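Local coordinates for protein probable TonB-dependent siderophore receptor PirA (Acinetobacter baumannii, PDB 5FR8) that probably takes up iron across the outer membrane by binding ferric siderophores, possibly ferric enterobactin, as a TonB-dependent receptor, at residues A[355-360]-A[367-372]; A[160-165]-A[241-246]; A[547-552]-A[564-569]. All coordinates share one frame; numbering follows the deposited sequence.

Contact 1 of 3, residues A[355-360]-A[367-372]; sequences EANIPF and VLTVGT
Ala356 and Val370 face each other as a hydrogen-bonded pair of an antiparallel ladder, and Ile358 with Leu368 forms the next. Four backbone bonds hold the two strands. Ala356 N reaches Val370 O at 2.9 Å, and Ile358 N reaches Leu368 O at 2.8 Å; the return bonds run from Val370 N and Leu368 N. Between them, Thr369 CA turns its hydrogen to Ala356 O, a CA-H...O contact of 3.3 Å.

Polar side chains meet on the face of Glu355, Asn357 and Thr369. Asn357 and Thr369 lie side by side and point the same way. The amide ND2 of Asn357 gives a weak, bent bond to Thr369 OG1 (3.1 Å). It also gives a straighter one to Glu355 OE2 (3.2 Å), in the amide plane and on the anti lone pair of the carboxylate. The bond to Glu355 is consistent with the way the amide is turned; the one to Thr369 adds little.

Ala356, Ile358, Leu368 and Val370 share the other face. At its end, the Phe360 ring brings CE1 to Leu368 CB at 3.7 Å, with the side chains oblique to each other. The first torsion of Phe360 (chi1 72°) starts the ring back toward Leu368. Ile358 CD1 approaches Val370 CG1 at 4.3 Å.

The pair is the turn end of the barrel hairpin 343-361/365-380. Strand 407-422 continues the barrel beyond 367-372, and Lys309 and Lys311 of strand 308-323 bond to the backbone of 355-360.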
ATOM      1  N   GLU A 355     -12.798   0.399 -22.870  1.00 58.20           N
ATOM      2  CA  GLU A 355     -12.902  -1.051 -22.751  1.00 61.41           C
ATOM      3  C   GLU A 355     -14.215  -1.604 -23.212  1.00 62.68           C
ATOM      4  O   GLU A 355     -15.251  -1.065 -22.876  1.00 67.13           O
ATOM      5  CB  GLU A 355     -12.726  -1.413 -21.286  1.00 63.66           C
ATOM      6  CG  GLU A 355     -13.570  -2.571 -20.806  1.00 65.16           C
ATOM      7  CD  GLU A 355     -13.003  -3.212 -19.548  1.00 65.98           C
ATOM      8  OE1 GLU A 355     -12.019  -2.675 -18.980  1.00 68.23           O
ATOM      9  OE2 GLU A 355     -13.537  -4.261 -19.134  1.00 60.52           O
ATOM     10  N   ALA A 356     -14.181  -2.708 -23.939  1.00 65.18           N
ATOM     11  CA  ALA A 356     -15.413  -3.392 -24.372  1.00 68.75           C
ATOM     12  C   ALA A 356     -15.479  -4.922 -24.048  1.00 71.49           C
ATOM     13  O   ALA A 356     -14.474  -5.633 -24.150  1.00 70.99           O
ATOM     14  CB  ALA A 356     -15.583  -3.195 -25.851  1.00 70.65           C
ATOM     15  N   ASN A 357     -16.674  -5.392 -23.672  1.00 73.50           N
ATOM     16  CA  ASN A 357     -16.973  -6.801 -23.362  1.00 73.73           C
ATOM     17  C   ASN A 357     -17.978  -7.392 -24.338  1.00 79.68           C
ATOM     18  O   ASN A 357     -19.127  -6.964 -24.357  1.00 84.20           O
ATOM     19  CB  ASN A 357     -17.601  -6.881 -21.974  1.00 73.58           C
ATOM     20  CG  ASN A 357     -16.880  -6.002 -20.943  1.00 74.35           C
ATOM     21  OD1 ASN A 357     -17.530  -5.313 -20.163  1.00 74.12           O
ATOM     22  ND2 ASN A 357     -15.543  -6.030 -20.930  1.00 71.93           N
ATOM     23  N   ILE A 358     -17.574  -8.376 -25.141  1.00 83.00           N
ATOM     24  CA  ILE A 358     -18.491  -8.987 -26.121  1.00 85.29           C
ATOM     25  C   ILE A 358     -18.717 -10.498 -25.924  1.00 86.76           C
ATOM     26  O   ILE A 358     -17.786 -11.280 -26.092  1.00 89.49           O
ATOM     27  CB  ILE A 358     -17.977  -8.799 -27.568  1.00 88.68           C
ATOM     28  CG1 ILE A 358     -17.446  -7.376 -27.795  1.00 86.43           C
ATOM     29  CG2 ILE A 358     -19.082  -9.108 -28.573  1.00 87.66           C
ATOM     30  CD1 ILE A 358     -15.988  -7.202 -27.458  1.00 84.98           C
ATOM     31  N   PRO A 359     -19.959 -10.912 -25.590  1.00 85.18           N
ATOM     32  CA  PRO A 359     -20.304 -12.337 -25.562  1.00 84.51           C
ATOM     33  C   PRO A 359     -20.458 -12.879 -26.952  1.00 87.63           C
ATOM     34  O   PRO A 359     -21.202 -12.300 -27.734  1.00 91.36           O
ATOM     35  CB  PRO A 359     -21.665 -12.375 -24.859  1.00 83.83           C
ATOM     36  CG  PRO A 359     -21.784 -11.064 -24.169  1.00 84.98           C
ATOM     37  CD  PRO A 359     -21.025 -10.085 -25.008  1.00 86.51           C
ATOM     38  N   PHE A 360     -19.776 -13.978 -27.266  1.00 88.91           N
ATOM     39  CA  PHE A 360     -19.975 -14.659 -28.553  1.00 92.12           C
ATOM     40  C   PHE A 360     -19.574 -16.104 -28.425  1.00 94.25           C
ATOM     41  O   PHE A 360     -18.968 -16.500 -27.428  1.00 97.51           O
ATOM     42  CB  PHE A 360     -19.155 -14.008 -29.662  1.00 92.04           C
ATOM     43  CG  PHE A 360     -17.680 -14.264 -29.554  1.00 89.71           C
ATOM     44  CD1 PHE A 360     -16.937 -13.698 -28.538  1.00 85.40           C
ATOM     45  CD2 PHE A 360     -17.034 -15.055 -30.486  1.00 91.63           C
ATOM     46  CE1 PHE A 360     -15.579 -13.925 -28.454  1.00 84.78           C
ATOM     47  CE2 PHE A 360     -15.676 -15.288 -30.401  1.00 89.54           C
ATOM     48  CZ  PHE A 360     -14.948 -14.718 -29.387  1.00 85.48           C
ATOM     49  N   VAL A 367     -16.465 -14.766 -23.648  1.00 77.51           N
ATOM     50  CA  VAL A 367     -16.693 -13.362 -23.417  1.00 75.31           C
ATOM     51  C   VAL A 367     -15.358 -12.666 -23.656  1.00 76.82           C
ATOM     52  O   VAL A 367     -14.440 -12.758 -22.831  1.00 79.61           O
ATOM     53  CB  VAL A 367     -17.233 -13.092 -21.999  1.00 73.29           C
ATOM     54  CG1 VAL A 367     -17.434 -11.588 -21.781  1.00 73.68           C
ATOM     55  CG2 VAL A 367     -18.538 -13.836 -21.780  1.00 73.11           C
ATOM     56  N   LEU A 368     -15.239 -11.996 -24.801  1.00 76.56           N
ATOM     57  CA  LEU A 368     -14.008 -11.304 -25.147  1.00 74.97           C
ATOM     58  C   LEU A 368     -13.992  -9.912 -24.561  1.00 75.19           C
ATOM     59  O   LEU A 368     -14.835  -9.085 -24.902  1.00 81.37           O
ATOM     60  CB  LEU A 368     -13.864 -11.216 -26.655  1.00 75.67           C
ATOM     61  CG  LEU A 368     -12.562 -10.595 -27.135  1.00 76.64           C
ATOM     62  CD1 LEU A 368     -11.417 -11.586 -26.988  1.00 76.90           C
ATOM     63  CD2 LEU A 368     -12.684 -10.124 -28.581  1.00 78.90           C
ATOM     64  N   THR A 369     -13.034  -9.654 -23.674  1.00 74.45           N
ATOM     65  CA  THR A 369     -12.723  -8.284 -23.250  1.00 72.52           C
ATOM     66  C   THR A 369     -11.564  -7.711 -24.088  1.00 73.12           C
ATOM     67  O   THR A 369     -10.573  -8.394 -24.337  1.00 75.98           O
ATOM     68  CB  THR A 369     -12.380  -8.222 -21.750  1.00 69.03           C
ATOM     69  OG1 THR A 369     -13.570  -8.449 -20.987  1.00 72.96           O
ATOM     70  CG2 THR A 369     -11.823  -6.878 -21.376  1.00 66.93           C
ATOM     71  N   VAL A 370     -11.699  -6.467 -24.542  1.00 71.60           N
ATOM     72  CA  VAL A 370     -10.595  -5.793 -25.222  1.00 70.47           C
ATOM     73  C   VAL A 370     -10.512  -4.348 -24.742  1.00 67.72           C
ATOM     74  O   VAL A 370     -11.536  -3.685 -24.609  1.00 67.09           O
ATOM     75  CB  VAL A 370     -10.763  -5.876 -26.737  1.00 73.59           C
ATOM     76  CG1 VAL A 370     -12.138  -5.370 -27.131  1.00 74.75           C
ATOM     77  CG2 VAL A 370      -9.652  -5.103 -27.427  1.00 73.90           C
ATOM     78  N   GLY A 371      -9.304  -3.867 -24.448  1.00 68.36           N
ATOM     79  CA  GLY A 371      -9.155  -2.586 -23.743  1.00 71.11           C
ATOM     80  C   GLY A 371      -7.928  -1.740 -24.058  1.00 74.06           C
ATOM     81  O   GLY A 371      -6.910  -2.260 -24.517  1.00 78.60           O
ATOM     82  N   THR A 372      -8.042  -0.431 -23.806  1.00 70.33           N
ATOM     83  CA  THR A 372      -6.934   0.507 -23.946  1.00 67.76           C
ATOM     84  C   THR A 372      -6.791   1.309 -22.689  1.00 65.91           C
ATOM     85  O   THR A 372      -7.786   1.611 -22.024  1.00 68.10           O
ATOM     86  CB  THR A 372      -7.182   1.533 -25.061  1.00 69.33           C
ATOM     87  OG1 THR A 372      -7.262   0.861 -26.314  1.00 68.17           O
ATOM     88  CG2 THR A 372      -6.041   2.550 -25.123  1.00 71.26           C
TER

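Contact 2 of 3, residues A[160-165]-A[241-246]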
ATOM      1  N   LYS A 160     -19.697   3.571  -1.228  1.00 68.35           N
ATOM      2  CA  LYS A 160     -21.146   3.510  -1.268  1.00 71.31           C
ATOM      3  C   LYS A 160     -21.754   4.120  -2.538  1.00 70.04           C
ATOM      4  O   LYS A 160     -21.182   5.014  -3.159  1.00 65.57           O
ATOM      5  CB  LYS A 160     -21.725   4.162  -0.012  1.00 76.14           C
ATOM      6  CG  LYS A 160     -21.656   3.249   1.216  1.00 79.00           C
ATOM      7  CD  LYS A 160     -21.573   4.056   2.508  1.00 84.61           C
ATOM      8  CE  LYS A 160     -21.245   3.188   3.715  1.00 81.50           C
ATOM      9  NZ  LYS A 160     -22.352   2.242   4.002  1.00 84.15           N
ATOM     10  N   LYS A 161     -22.928   3.609  -2.896  1.00 67.17           N
ATOM     11  CA  LYS A 161     -23.534   3.834  -4.195  1.00 70.15           C
ATOM     12  C   LYS A 161     -24.592   4.905  -4.118  1.00 73.04           C
ATOM     13  O   LYS A 161     -25.119   5.199  -3.040  1.00 72.47           O
ATOM     14  CB  LYS A 161     -24.210   2.543  -4.698  1.00 72.75           C
ATOM     15  CG  LYS A 161     -23.285   1.348  -4.888  1.00 72.22           C
ATOM     16  CD  LYS A 161     -22.384   1.509  -6.114  1.00 70.90           C
ATOM     17  CE  LYS A 161     -21.087   0.730  -5.943  1.00 71.70           C
ATOM     18  NZ  LYS A 161     -21.315  -0.736  -6.075  1.00 71.85           N
ATOM     19  N   VAL A 162     -24.934   5.454  -5.279  1.00 73.25           N
ATOM     20  CA  VAL A 162     -26.134   6.276  -5.399  1.00 70.73           C
ATOM     21  C   VAL A 162     -27.376   5.433  -5.105  1.00 72.73           C
ATOM     22  O   VAL A 162     -27.347   4.212  -5.248  1.00 72.32           O
ATOM     23  CB  VAL A 162     -26.250   6.899  -6.798  1.00 70.85           C
ATOM     24  CG1 VAL A 162     -25.049   7.797  -7.057  1.00 68.36           C
ATOM     25  CG2 VAL A 162     -26.382   5.840  -7.883  1.00 69.59           C
ATOM     26  N   THR A 163     -28.450   6.080  -4.656  1.00 74.53           N
ATOM     27  CA  THR A 163     -29.668   5.367  -4.224  1.00 76.73           C
ATOM     28  C   THR A 163     -30.914   6.131  -4.650  1.00 81.52           C
ATOM     29  O   THR A 163     -30.995   7.351  -4.502  1.00 82.04           O
ATOM     30  CB  THR A 163     -29.723   5.156  -2.688  1.00 73.94           C
ATOM     31  OG1 THR A 163     -29.803   6.421  -2.010  1.00 75.39           O
ATOM     32  CG2 THR A 163     -28.500   4.420  -2.217  1.00 71.04           C
ATOM     33  N   ASN A 164     -31.893   5.404  -5.172  1.00 88.21           N
ATOM     34  CA  ASN A 164     -33.088   6.029  -5.718  1.00 86.26           C
ATOM     35  C   ASN A 164     -34.083   6.463  -4.660  1.00 84.65           C
ATOM     36  O   ASN A 164     -35.155   6.965  -4.990  1.00 81.22           O
ATOM     37  CB  ASN A 164     -33.746   5.086  -6.698  1.00 95.63           C
ATOM     38  CG  ASN A 164     -33.033   5.075  -8.031  1.00104.96           C
ATOM     39  OD1 ASN A 164     -31.801   5.187  -8.093  1.00101.97           O
ATOM     40  ND2 ASN A 164     -33.799   4.943  -9.109  1.00107.31           N
ATOM     41  N   GLU A 165     -33.731   6.249  -3.393  1.00 82.13           N
ATOM     42  CA  GLU A 165     -34.440   6.845  -2.271  1.00 82.44           C
ATOM     43  C   GLU A 165     -33.385   7.339  -1.312  1.00 83.33           C
ATOM     44  O   GLU A 165     -32.294   6.787  -1.265  1.00 86.63           O
ATOM     45  CB  GLU A 165     -35.335   5.827  -1.591  1.00 82.52           C
ATOM     46  CG  GLU A 165     -36.135   4.982  -2.560  1.00 84.32           C
ATOM     47  CD  GLU A 165     -37.132   4.090  -1.852  1.00 90.65           C
ATOM     48  OE1 GLU A 165     -36.712   3.256  -1.014  1.00 94.24           O
ATOM     49  OE2 GLU A 165     -38.337   4.216  -2.137  1.00 92.76           O
ATOM     50  N   ARG A 241     -20.613  12.081  -5.778  1.00 55.81           N
ATOM     51  CA  ARG A 241     -20.916  11.350  -6.995  1.00 55.47           C
ATOM     52  C   ARG A 241     -22.244  11.780  -7.565  1.00 56.68           C
ATOM     53  O   ARG A 241     -23.220  11.915  -6.823  1.00 57.76           O
ATOM     54  CB  ARG A 241     -21.031   9.888  -6.685  1.00 61.68           C
ATOM     55  CG  ARG A 241     -21.529   9.078  -7.868  1.00 68.32           C
ATOM     56  CD  ARG A 241     -21.317   7.594  -7.596  1.00 66.20           C
ATOM     57  NE  ARG A 241     -19.899   7.254  -7.564  1.00 64.22           N
ATOM     58  CZ  ARG A 241     -19.411   6.128  -7.061  1.00 66.04           C
ATOM     59  NH1 ARG A 241     -20.222   5.199  -6.558  1.00 64.93           N
ATOM     60  NH2 ARG A 241     -18.101   5.934  -7.079  1.00 67.73           N
ATOM     61  N   LEU A 242     -22.289  11.995  -8.877  1.00 57.93           N
ATOM     62  CA  LEU A 242     -23.560  12.179  -9.587  1.00 61.16           C
ATOM     63  C   LEU A 242     -23.714  11.068 -10.592  1.00 60.45           C
ATOM     64  O   LEU A 242     -22.785  10.811 -11.345  1.00 66.17           O
ATOM     65  CB  LEU A 242     -23.605  13.492 -10.357  1.00 61.82           C
ATOM     66  CG  LEU A 242     -23.594  14.780  -9.552  1.00 62.58           C
ATOM     67  CD1 LEU A 242     -23.618  15.958 -10.528  1.00 63.23           C
ATOM     68  CD2 LEU A 242     -24.741  14.849  -8.556  1.00 60.51           C
ATOM     69  N   ALA A 243     -24.884  10.436 -10.609  1.00 56.65           N
ATOM     70  CA  ALA A 243     -25.165   9.350 -11.517  1.00 56.50           C
ATOM     71  C   ALA A 243     -26.295   9.769 -12.398  1.00 60.23           C
ATOM     72  O   ALA A 243     -27.319  10.245 -11.910  1.00 61.57           O
ATOM     73  CB  ALA A 243     -25.552   8.118 -10.745  1.00 59.83           C
ATOM     74  N   TRP A 244     -26.102   9.617 -13.705  1.00 63.06           N
ATOM     75  CA  TRP A 244     -27.044  10.123 -14.692  1.00 63.83           C
ATOM     76  C   TRP A 244     -27.348   9.027 -15.679  1.00 66.13           C
ATOM     77  O   TRP A 244     -26.439   8.489 -16.309  1.00 69.81           O
ATOM     78  CB  TRP A 244     -26.423  11.330 -15.419  1.00 64.35           C
ATOM     79  CG  TRP A 244     -27.279  11.983 -16.518  1.00 65.36           C
ATOM     80  CD1 TRP A 244     -28.644  11.995 -16.609  1.00 67.08           C
ATOM     81  CD2 TRP A 244     -26.801  12.735 -17.644  1.00 64.15           C
ATOM     82  NE1 TRP A 244     -29.039  12.690 -17.732  1.00 66.01           N
ATOM     83  CE2 TRP A 244     -27.927  13.152 -18.378  1.00 63.81           C
ATOM     84  CE3 TRP A 244     -25.530  13.078 -18.106  1.00 63.38           C
ATOM     85  CZ2 TRP A 244     -27.821  13.883 -19.535  1.00 65.22           C
ATOM     86  CZ3 TRP A 244     -25.432  13.803 -19.247  1.00 65.11           C
ATOM     87  CH2 TRP A 244     -26.568  14.199 -19.956  1.00 65.71           C
ATOM     88  N   GLN A 245     -28.621   8.688 -15.811  1.00 67.94           N
ATOM     89  CA  GLN A 245     -29.066   7.743 -16.838  1.00 74.59           C
ATOM     90  C   GLN A 245     -29.527   8.528 -18.089  1.00 74.98           C
ATOM     91  O   GLN A 245     -30.667   8.995 -18.154  1.00 75.93           O
ATOM     92  CB  GLN A 245     -30.200   6.880 -16.291  1.00 77.58           C
ATOM     93  CG  GLN A 245     -30.715   5.807 -17.250  1.00 83.40           C
ATOM     94  CD  GLN A 245     -29.944   4.495 -17.161  1.00 83.66           C
ATOM     95  OE1 GLN A 245     -29.627   4.012 -16.068  1.00 84.28           O
ATOM     96  NE2 GLN A 245     -29.639   3.915 -18.316  1.00 83.51           N
ATOM     97  N   ALA A 246     -28.639   8.674 -19.072  1.00 72.39           N
ATOM     98  CA  ALA A 246     -28.895   9.568 -20.218  1.00 71.63           C
ATOM     99  C   ALA A 246     -29.799   8.935 -21.284  1.00 69.81           C
ATOM    100  O   ALA A 246     -30.536   9.625 -21.987  1.00 65.83           O
ATOM    101  CB  ALA A 246     -27.572  10.023 -20.832  1.00 72.48           C
TER
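Val162 drops its side chain onto Ala243 and the aliphatic part of Arg241. This is where the segment leading out of the plug meets the wall of the beta-barrel, in the plug-and-barrel fold of TonB-dependent receptors. Residues 160-165 form the loop between strand 153-159 and the barrel strand 167-177. Residues 241-246 lie on barrel strand 232-247.

The side chains of Val162 and Arg241 cross at about a right angle. Val162 CG1 is the main point of touch. It lies 3.8 Å from Arg241 CD and equally close to Arg241 CG, and meets Ala243 CB at 3.7 Å. The second methyl, Val162 CG2, sits 3.8 Å from the same Ala243 CB. The alanine methyl thus meets both branches of the valine, while one branch also rests on the arginine chain.

Arg241 starts extended, with CG anti to the backbone N (chi1 172°). A bend at chi3 (-68°) then places NE. The guanidinium comes near the backbone of the lysine pair. Lys161 CA lies at the edge of the guanidinium, close to its plane, with Arg241 NH1 4.3 Å away. The strong polar partners of the group lie elsewhere. NE forms a salt bridge with Asp255 on strand 250-264, and NH2 forms one with Asp100. These two carboxylates probably balance the charge of Arg241 itself. Lys161 NZ, a like charge, stays 6.1 Å from Arg241 NH1. Lys160 O also receives a weak hydrogen bond from Arg204 on strand 201-212. The same Lys160 O lies oblique to the guanidinium of Arg241, 3.5 Å from NH1, a contact and not a hydrogen bond.

Contact 3 of 3, residues A[547-552]-A[564-569]; sequences VGTVDG and NTKWNI
The indole of Trp567 presents its edge to the facing strand, with Val550 O in the ring plane and Gly552 N near it. Trp567 CD1 is 4.3 Å from Gly552 N. One face of the indole carries Thr565 CG2, 3.9 Å above the plane and offset toward the rim. Tyr396 of helix 396-400 meets the ring edge-to-face. Val550 CG1 packs obliquely against Trp567 CB at 4.0 Å.

On the sheet face of Val550 and Trp567, Ile569 CD1 comes up to Val550; the two side chains cross at about a right angle. Ile569 CG2 meets Val547 CG2 at 3.6 Å, again with the side chains nearly perpendicular.

The two segments form a beta hairpin. Strand 548-553 runs antiparallel to the start of strand 564-591, in the part of the chain that projects past the barrel rim, probably the extracellular loops, as in this family. Val550 and Trp567 are a hydrogen-bonded pair, as are Gly552 and Thr565. Trp567 O takes two donors. Val550 N approaches in the carbonyl plane at 3.2 Å. Thr549 OG1 comes from above that plane at 2.7 Å, with OG1 anti to its backbone N (chi1 -175°). At the start of the segment, Val547 N bonds to Ile569 O at 2.9 Å.

The other face carries Thr549, Asp551 and Lys566. The lysine chain crosses Thr549 obliquely, with Lys566 CG 3.5 Å from Thr549 OG1. Asp551 OD1 lies against the backbone of Lys566, near its CA; the lysine amine is too far for a salt bridge. The backbone O of Asp551 accepts a hydrogen bond from Gln399.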
ATOM      1  N   VAL A 547      29.544   2.427 -12.167  1.00 81.09           N
ATOM      2  CA  VAL A 547      29.469   2.715 -13.607  1.00 81.58           C
ATOM      3  C   VAL A 547      30.518   3.730 -14.098  1.00 81.02           C
ATOM      4  O   VAL A 547      30.697   3.906 -15.308  1.00 79.77           O
ATOM      5  CB  VAL A 547      28.077   3.247 -13.989  1.00 81.46           C
ATOM      6  CG1 VAL A 547      27.005   2.234 -13.625  1.00 80.82           C
ATOM      7  CG2 VAL A 547      27.807   4.591 -13.316  1.00 79.48           C
ATOM      8  N   GLY A 548      31.188   4.408 -13.161  1.00 77.29           N
ATOM      9  CA  GLY A 548      32.242   5.351 -13.503  1.00 76.46           C
ATOM     10  C   GLY A 548      32.535   6.253 -12.335  1.00 75.34           C
ATOM     11  O   GLY A 548      32.027   6.044 -11.240  1.00 76.37           O
ATOM     12  N   THR A 549      33.344   7.276 -12.553  1.00 77.09           N
ATOM     13  CA  THR A 549      33.737   8.145 -11.459  1.00 75.10           C
ATOM     14  C   THR A 549      33.661   9.624 -11.858  1.00 77.41           C
ATOM     15  O   THR A 549      33.686   9.934 -13.045  1.00 78.72           O
ATOM     16  CB  THR A 549      35.147   7.775 -11.005  1.00 74.87           C
ATOM     17  OG1 THR A 549      35.493   8.555  -9.863  1.00 77.30           O
ATOM     18  CG2 THR A 549      36.159   8.008 -12.118  1.00 77.11           C
ATOM     19  N   VAL A 550      33.539  10.525 -10.875  1.00 78.25           N
ATOM     20  CA  VAL A 550      33.487  11.981 -11.144  1.00 80.48           C
ATOM     21  C   VAL A 550      34.149  12.795 -10.040  1.00 82.25           C
ATOM     22  O   VAL A 550      34.065  12.423  -8.867  1.00 82.95           O
ATOM     23  CB  VAL A 550      32.034  12.500 -11.289  1.00 81.07           C
ATOM     24  CG1 VAL A 550      31.254  12.350  -9.987  1.00 78.83           C
ATOM     25  CG2 VAL A 550      32.020  13.955 -11.732  1.00 82.60           C
ATOM     26  N   ASP A 551      34.779  13.916 -10.416  1.00 85.04           N
ATOM     27  CA  ASP A 551      35.441  14.818  -9.459  1.00 83.53           C
ATOM     28  C   ASP A 551      34.589  16.023  -9.124  1.00 83.12           C
ATOM     29  O   ASP A 551      34.275  16.835  -9.992  1.00 82.59           O
ATOM     30  CB  ASP A 551      36.780  15.308  -9.998  1.00 86.91           C
ATOM     31  CG  ASP A 551      37.898  14.341  -9.724  1.00 87.51           C
ATOM     32  OD1 ASP A 551      37.951  13.787  -8.596  1.00 84.75           O
ATOM     33  OD2 ASP A 551      38.716  14.133 -10.647  1.00 89.37           O
ATOM     34  N   GLY A 552      34.242  16.143  -7.847  1.00 83.04           N
ATOM     35  CA  GLY A 552      33.280  17.130  -7.395  1.00 83.09           C
ATOM     36  C   GLY A 552      33.897  18.154  -6.464  1.00 85.06           C
ATOM     37  O   GLY A 552      34.448  17.835  -5.411  1.00 82.09           O
ATOM     38  N   ASN A 564      38.321  18.964  -4.006  1.00 98.01           N
ATOM     39  CA  ASN A 564      37.773  18.043  -4.975  1.00 96.19           C
ATOM     40  C   ASN A 564      37.759  16.644  -4.428  1.00 91.98           C
ATOM     41  O   ASN A 564      38.665  16.242  -3.720  1.00 92.74           O
ATOM     42  CB  ASN A 564      38.563  18.108  -6.267  1.00 99.25           C
ATOM     43  CG  ASN A 564      38.471  19.470  -6.918  1.00103.64           C
ATOM     44  OD1 ASN A 564      37.652  20.303  -6.522  1.00105.55           O
ATOM     45  ND2 ASN A 564      39.301  19.704  -7.923  1.00105.25           N
ATOM     46  N   THR A 565      36.707  15.910  -4.755  1.00 87.64           N
ATOM     47  CA  THR A 565      36.496  14.610  -4.187  1.00 83.48           C
ATOM     48  C   THR A 565      36.163  13.642  -5.306  1.00 80.28           C
ATOM     49  O   THR A 565      35.267  13.884  -6.093  1.00 77.75           O
ATOM     50  CB  THR A 565      35.364  14.664  -3.157  1.00 82.58           C
ATOM     51  OG1 THR A 565      35.600  15.762  -2.266  1.00 80.85           O
ATOM     52  CG2 THR A 565      35.301  13.375  -2.362  1.00 81.23           C
ATOM     53  N   LYS A 566      36.914  12.556  -5.381  1.00 79.88           N
ATOM     54  CA  LYS A 566      36.639  11.523  -6.337  1.00 79.02           C
ATOM     55  C   LYS A 566      35.453  10.733  -5.802  1.00 74.39           C
ATOM     56  O   LYS A 566      35.510  10.194  -4.705  1.00 70.94           O
ATOM     57  CB  LYS A 566      37.866  10.637  -6.488  1.00 81.26           C
ATOM     58  CG  LYS A 566      37.984   9.992  -7.842  1.00 84.14           C
ATOM     59  CD  LYS A 566      39.363   9.383  -7.958  1.00 87.07           C
ATOM     60  CE  LYS A 566      39.500   8.533  -9.213  1.00 88.35           C
ATOM     61  NZ  LYS A 566      40.255   7.271  -8.955  1.00 88.11           N
ATOM     62  N   TRP A 567      34.363  10.712  -6.560  1.00 72.38           N
ATOM     63  CA  TRP A 567      33.181   9.970  -6.160  1.00 71.28           C
ATOM     64  C   TRP A 567      33.045   8.715  -7.019  1.00 71.33           C
ATOM     65  O   TRP A 567      33.311   8.738  -8.230  1.00 74.92           O
ATOM     66  CB  TRP A 567      31.911  10.827  -6.309  1.00 71.63           C
ATOM     67  CG  TRP A 567      31.790  11.941  -5.308  1.00 71.72           C
ATOM     68  CD1 TRP A 567      32.190  13.222  -5.479  1.00 74.20           C
ATOM     69  CD2 TRP A 567      31.227  11.868  -3.988  1.00 69.24           C
ATOM     70  NE1 TRP A 567      31.921  13.954  -4.352  1.00 75.40           N
ATOM     71  CE2 TRP A 567      31.336  13.139  -3.421  1.00 71.28           C
ATOM     72  CE3 TRP A 567      30.643  10.850  -3.238  1.00 67.81           C
ATOM     73  CZ2 TRP A 567      30.881  13.425  -2.140  1.00 71.38           C
ATOM     74  CZ3 TRP A 567      30.189  11.140  -1.957  1.00 66.82           C
ATOM     75  CH2 TRP A 567      30.313  12.408  -1.424  1.00 68.37           C
ATOM     76  N   ASN A 568      32.607   7.631  -6.388  1.00 68.09           N
ATOM     77  CA  ASN A 568      32.202   6.430  -7.100  1.00 67.93           C
ATOM     78  C   ASN A 568      30.735   6.587  -7.478  1.00 67.68           C
ATOM     79  O   ASN A 568      29.910   6.994  -6.649  1.00 67.47           O
ATOM     80  CB  ASN A 568      32.410   5.186  -6.227  1.00 66.60           C
ATOM     81  CG  ASN A 568      33.868   4.971  -5.882  1.00 66.30           C
ATOM     82  OD1 ASN A 568      34.685   4.778  -6.769  1.00 67.82           O
ATOM     83  ND2 ASN A 568      34.209   5.057  -4.611  1.00 64.61           N
ATOM     84  N   ILE A 569      30.414   6.308  -8.733  1.00 67.15           N
ATOM     85  CA  ILE A 569      29.060   6.498  -9.202  1.00 66.89           C
ATOM     86  C   ILE A 569      28.333   5.163  -9.288  1.00 69.59           C
ATOM     87  O   ILE A 569      28.660   4.304 -10.124  1.00 70.90           O
ATOM     88  CB  ILE A 569      29.029   7.139 -10.592  1.00 67.72           C
ATOM     89  CG1 ILE A 569      29.784   8.459 -10.609  1.00 68.86           C
ATOM     90  CG2 ILE A 569      27.597   7.336 -11.043  1.00 66.20           C
ATOM     91  CD1 ILE A 569      30.066   8.958 -12.013  1.00 71.19           C
TER

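From the N terminus, the chain builds the plug first and then leaves it through 160-165. Contact 2 closes a long loop of 75 residues, which includes the first barrel strands, and sets the plug exit against strand 232-247. Contact 1 follows and closes a short hairpin turn, joining the neighbouring barrel-wall strands 343-361 and 365-380. Contact 3 comes last and closes another hairpin, with 11 residues between its segments. It joins a short strand to the start of strand 564-591, far from the other two contacts. The three loops come in series; none nests or crosses. Contact 3 is about 61 Å from contact 2, centre to centre, and lies across the chain's centre from it.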